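Local coordinates for protease Do-like 8, chloroplastic (Arabidopsis thaliana, PDB 4IC6), which is probably a serine endopeptidase of the HtrA (Deg) type in the chloroplast thylakoid, joining a trypsin-like protease domain to a PDZ domain, at residues N103-A106 / V110-N113; D315-K320 / D330-G335. The protein carries 1 engineered substitution. All blocks are in the same frame, centred on the assembly; numbering follows the deposited sequence.

Overall arrangement
The two contacts lie in different domains of one chain. Interaction 1 comes first, in the trypsin-like protease domain. It joins strands 98-105 and 111-122, which are neighbours in the first of the two six-stranded barrels. Interaction 2 follows in the PDZ domain, where the turn after strand 310-314 meets the loop after helix 322-329. Their centres are about 44 Å apart, their nearest atoms about 30 Å, and they sit on opposite sides of the centre of the chain. They share no strand or sheet. Each serves its own domain: a main-chain ladder closes a hairpin in the first, and a tyrosine-aspartate contact joins two loops in the second. Both lie away from the predicted charge relay residues.

Interaction 1 of 2, residues N103-A106 / V110-N113; sequences NILA and VQKN
Ile104 and Lys112 form a hydrogen-bonded pair in an antiparallel beta hairpin, at the end near its turn. The hairpin belongs to the first barrel of the trypsin-like fold. Ile104 N to Lys112 O and Lys112 N to Ile104 O both measure 2.9 Å. Ala106 N to Val110 O, 3.2 Å, continues the ladder to the turn.

On the face of Asn103, Leu105 and Gln111, Leu105 has CG anti to the backbone N (chi1 -172°), which lays its CD1 3.7 Å from Gln111 CG. The Gln111 chain runs extended beyond CG, and its OE1 comes 3.3 Å from Asn103 CB. That oxygen accepts a hydrogen bond from Asn161.

Asn103 ND2 makes a weak hydrogen bond of 3.4 Å to Lys112 O. It also lies against Asn113, 3.5 Å from its OD1, with the two amide planes 48° apart. Asn103 OD1 is bonded by Asn44 of the adjoining strand 42-47. Replacing Asn103 by an alanine removes the whole amide, and would probably leave Asn44 ND2 without this acceptor and open a gap beside Asn113. In the turn, Lys112 NZ forms a salt bridge with Asp108 OD2.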
loop_
_atom_site.group_PDB
_atom_site.type_symbol
_atom_site.label_atom_id
_atom_site.label_comp_id
_atom_site.label_asym_id
_atom_site.label_seq_id
_atom_site.Cartn_x
_atom_site.Cartn_y
_atom_site.Cartn_z
ATOM N N ASN A 103 35.033 7.518 -6.388
ATOM C CA ASN A 103 35.351 8.930 -6.214
ATOM C C ASN A 103 35.942 9.218 -4.845
ATOM O O ASN A 103 35.343 8.911 -3.826
ATOM C CB ASN A 103 34.120 9.807 -6.443
ATOM C CG ASN A 103 33.887 10.097 -7.895
ATOM O OD1 ASN A 103 32.822 9.783 -8.439
ATOM N ND2 ASN A 103 34.887 10.692 -8.548
ATOM N N ILE A 104 37.112 9.845 -4.840
ATOM C CA ILE A 104 37.838 10.139 -3.617
ATOM C C ILE A 104 38.150 11.629 -3.463
ATOM O O ILE A 104 38.741 12.263 -4.354
ATOM C CB ILE A 104 39.165 9.375 -3.582
ATOM C CG1 ILE A 104 38.973 7.957 -4.121
ATOM C CG2 ILE A 104 39.746 9.389 -2.176
ATOM C CD1 ILE A 104 40.150 7.043 -3.879
ATOM N N LEU A 105 37.774 12.172 -2.311
ATOM C CA LEU A 105 38.004 13.572 -1.978
ATOM C C LEU A 105 39.489 13.850 -1.727
ATOM O O LEU A 105 40.098 13.267 -0.819
ATOM C CB LEU A 105 37.195 13.945 -0.731
ATOM C CG LEU A 105 37.147 15.427 -0.336
ATOM C CD1 LEU A 105 36.478 16.267 -1.431
ATOM C CD2 LEU A 105 36.414 15.594 0.992
ATOM N N ALA A 106 40.066 14.740 -2.529
ATOM C CA ALA A 106 41.447 15.155 -2.332
ATOM C C ALA A 106 41.522 16.392 -1.441
ATOM O O ALA A 106 40.496 16.978 -1.083
ATOM C CB ALA A 106 42.119 15.420 -3.664
ATOM N N VAL A 110 38.210 18.744 -4.239
ATOM C CA VAL A 110 37.420 18.174 -5.321
ATOM C C VAL A 110 37.567 16.653 -5.326
ATOM O O VAL A 110 38.632 16.117 -5.006
ATOM C CB VAL A 110 37.789 18.785 -6.702
ATOM C CG1 VAL A 110 38.187 20.249 -6.546
ATOM C CG2 VAL A 110 38.900 17.991 -7.376
ATOM N N GLN A 111 36.496 15.950 -5.669
ATOM C CA GLN A 111 36.610 14.505 -5.763
ATOM C C GLN A 111 37.181 14.042 -7.106
ATOM O O GLN A 111 36.719 14.446 -8.178
ATOM C CB GLN A 111 35.290 13.825 -5.427
ATOM C CG GLN A 111 34.916 14.011 -3.977
ATOM C CD GLN A 111 33.739 13.165 -3.562
ATOM O OE1 GLN A 111 33.604 12.015 -3.983
ATOM N NE2 GLN A 111 32.863 13.738 -2.745
ATOM N N LYS A 112 38.206 13.201 -7.022
ATOM C CA LYS A 112 38.877 12.657 -8.196
ATOM C C LYS A 112 38.403 11.222 -8.461
ATOM O O LYS A 112 38.104 10.479 -7.523
ATOM C CB LYS A 112 40.393 12.699 -7.991
ATOM C CG LYS A 112 41.104 13.922 -8.611
ATOM C CD LYS A 112 41.213 15.118 -7.655
ATOM C CE LYS A 112 42.115 16.207 -8.255
ATOM N NZ LYS A 112 42.016 17.535 -7.573
ATOM N N ASN A 113 38.351 10.824 -9.732
ATOM C CA ASN A 113 37.742 9.546 -10.124
ATOM C C ASN A 113 38.750 8.420 -10.419
ATOM O O ASN A 113 39.780 8.651 -11.054
ATOM C CB ASN A 113 36.831 9.764 -11.339
ATOM C CG ASN A 113 36.016 8.536 -11.694
ATOM O OD1 ASN A 113 35.136 8.118 -10.939
ATOM N ND2 ASN A 113 36.282 7.968 -12.867
#

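Interaction 2 of 2, residues D315-K320 / D330-G335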
loop_
_atom_site.group_PDB
_atom_site.type_symbol
_atom_site.label_atom_id
_atom_site.label_comp_id
_atom_site.label_asym_id
_atom_site.label_seq_id
_atom_site.Cartn_x
_atom_site.Cartn_y
_atom_site.Cartn_z
ATOM N N ASP A 315 33.051 -28.816 21.574
ATOM C CA ASP A 315 34.173 -29.425 22.267
ATOM C C ASP A 315 34.041 -29.023 23.735
ATOM O O ASP A 315 33.150 -29.500 24.444
ATOM C CB ASP A 315 35.508 -28.932 21.685
ATOM C CG ASP A 315 35.794 -29.495 20.298
ATOM O OD1 ASP A 315 35.267 -30.582 19.990
ATOM O OD2 ASP A 315 36.544 -28.857 19.517
ATOM N N ASP A 316 34.912 -28.118 24.174
ATOM C CA ASP A 316 34.886 -27.638 25.549
ATOM C C ASP A 316 34.185 -26.283 25.666
ATOM O O ASP A 316 33.368 -26.074 26.562
ATOM C CB ASP A 316 36.305 -27.564 26.114
ATOM N N LYS A 317 34.506 -25.381 24.743
ATOM C CA LYS A 317 34.109 -23.971 24.820
ATOM C C LYS A 317 32.607 -23.710 24.739
ATOM O O LYS A 317 31.956 -24.083 23.762
ATOM C CB LYS A 317 34.851 -23.160 23.749
ATOM C CG LYS A 317 34.814 -23.781 22.359
ATOM C CD LYS A 317 35.856 -23.169 21.424
ATOM C CE LYS A 317 37.125 -24.011 21.369
ATOM N NZ LYS A 317 38.067 -23.520 20.322
ATOM N N PRO A 318 32.062 -23.035 25.769
ATOM C CA PRO A 318 30.628 -22.754 25.920
ATOM C C PRO A 318 30.068 -21.853 24.823
ATOM O O PRO A 318 30.742 -20.932 24.356
ATOM C CB PRO A 318 30.553 -22.031 27.274
ATOM C CG PRO A 318 31.902 -21.388 27.421
ATOM C CD PRO A 318 32.860 -22.393 26.831
ATOM N N VAL A 319 28.819 -22.117 24.448
ATOM C CA VAL A 319 28.120 -21.357 23.418
ATOM C C VAL A 319 26.877 -20.685 24.005
ATOM O O VAL A 319 25.926 -21.367 24.397
ATOM C CB VAL A 319 27.655 -22.285 22.272
ATOM C CG1 VAL A 319 26.954 -21.477 21.183
ATOM C CG2 VAL A 319 28.829 -23.099 21.701
ATOM N N LYS A 320 26.880 -19.354 24.029
ATOM C CA LYS A 320 25.795 -18.576 24.630
ATOM C C LYS A 320 24.570 -18.496 23.722
ATOM O O LYS A 320 23.433 -18.592 24.188
ATOM C CB LYS A 320 26.280 -17.174 24.974
ATOM N N ASP A 330 33.788 -20.529 12.956
ATOM C CA ASP A 330 34.575 -19.839 11.935
ATOM C C ASP A 330 36.091 -19.905 12.176
ATOM O O ASP A 330 36.875 -19.535 11.299
ATOM C CB ASP A 330 34.118 -18.390 11.792
ATOM N N GLU A 331 36.499 -20.377 13.354
ATOM C CA GLU A 331 37.923 -20.474 13.680
ATOM C C GLU A 331 38.468 -21.892 13.510
ATOM O O GLU A 331 39.683 -22.114 13.551
ATOM C CB GLU A 331 38.208 -19.936 15.088
ATOM C CG GLU A 331 38.340 -18.406 15.162
ATOM C CD GLU A 331 39.750 -17.913 14.848
ATOM O OE1 GLU A 331 40.676 -18.214 15.634
ATOM O OE2 GLU A 331 39.935 -17.222 13.820
ATOM N N TYR A 332 37.566 -22.847 13.313
ATOM C CA TYR A 332 37.953 -24.209 12.955
ATOM C C TYR A 332 38.244 -24.324 11.457
ATOM O O TYR A 332 38.011 -23.386 10.686
ATOM C CB TYR A 332 36.841 -25.186 13.322
ATOM C CG TYR A 332 36.781 -25.553 14.781
ATOM C CD1 TYR A 332 37.508 -26.626 15.270
ATOM C CD2 TYR A 332 35.989 -24.836 15.666
ATOM C CE1 TYR A 332 37.454 -26.978 16.602
ATOM C CE2 TYR A 332 35.926 -25.184 17.013
ATOM C CZ TYR A 332 36.663 -26.252 17.470
ATOM O OH TYR A 332 36.613 -26.609 18.795
ATOM N N SER A 333 38.746 -25.482 11.045
ATOM C CA SER A 333 39.006 -25.746 9.633
ATOM C C SER A 333 38.110 -26.857 9.093
ATOM O O SER A 333 37.649 -27.724 9.840
ATOM C CB SER A 333 40.471 -26.165 9.410
ATOM O OG SER A 333 41.368 -25.267 10.031
ATOM N N VAL A 334 37.928 -26.862 7.775
ATOM C CA VAL A 334 37.100 -27.866 7.113
ATOM C C VAL A 334 37.391 -29.317 7.528
ATOM O O VAL A 334 36.481 -30.124 7.674
ATOM C CB VAL A 334 37.107 -27.662 5.575
ATOM C CG1 VAL A 334 36.672 -28.923 4.849
ATOM C CG2 VAL A 334 36.207 -26.472 5.213
ATOM N N GLY A 335 38.642 -29.674 7.755
ATOM C CA GLY A 335 38.872 -31.025 8.249
ATOM C C GLY A 335 38.209 -31.403 9.584
ATOM O O GLY A 335 37.781 -32.547 9.807
#
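Asp315 and Tyr332 meet through similar first torsions. In each, CG lies anti to its own carbonyl carbon (chi1 -72° and -79°), and the two side chains approach from opposite directions. The contact lies at the surface of the PDZ domain. It joins the turn after strand 310-314 to the loop that leads from helix 322-329 into strand 337-344. Tyr332 OH donates a hydrogen bond to Asp315 OD2; the modelled separation is very short, 2.4 Å, so its exact length is doubtful.

The carboxylate oxygen lies at the edge of the phenol ring, near its plane, 3.3 Å from Tyr332 CZ. The carboxylate itself is turned 68° from the ring. Its other oxygen, Asp315 OD1, accepts a hydrogen bond from the backbone N of Thr339 on strand 337-344. If the short bond is taken at face value, both oxygens are engaged, which would limit rotation of the carboxylate. The Tyr332 side chain also touches Val314 and Val338, which places it against the sheet.

The end of Lys317 packs beside the same hydroxyl, and its chain also touches Ile328 of helix 322-329. Lys317 CE and Tyr332 OH are 3.7 Å apart.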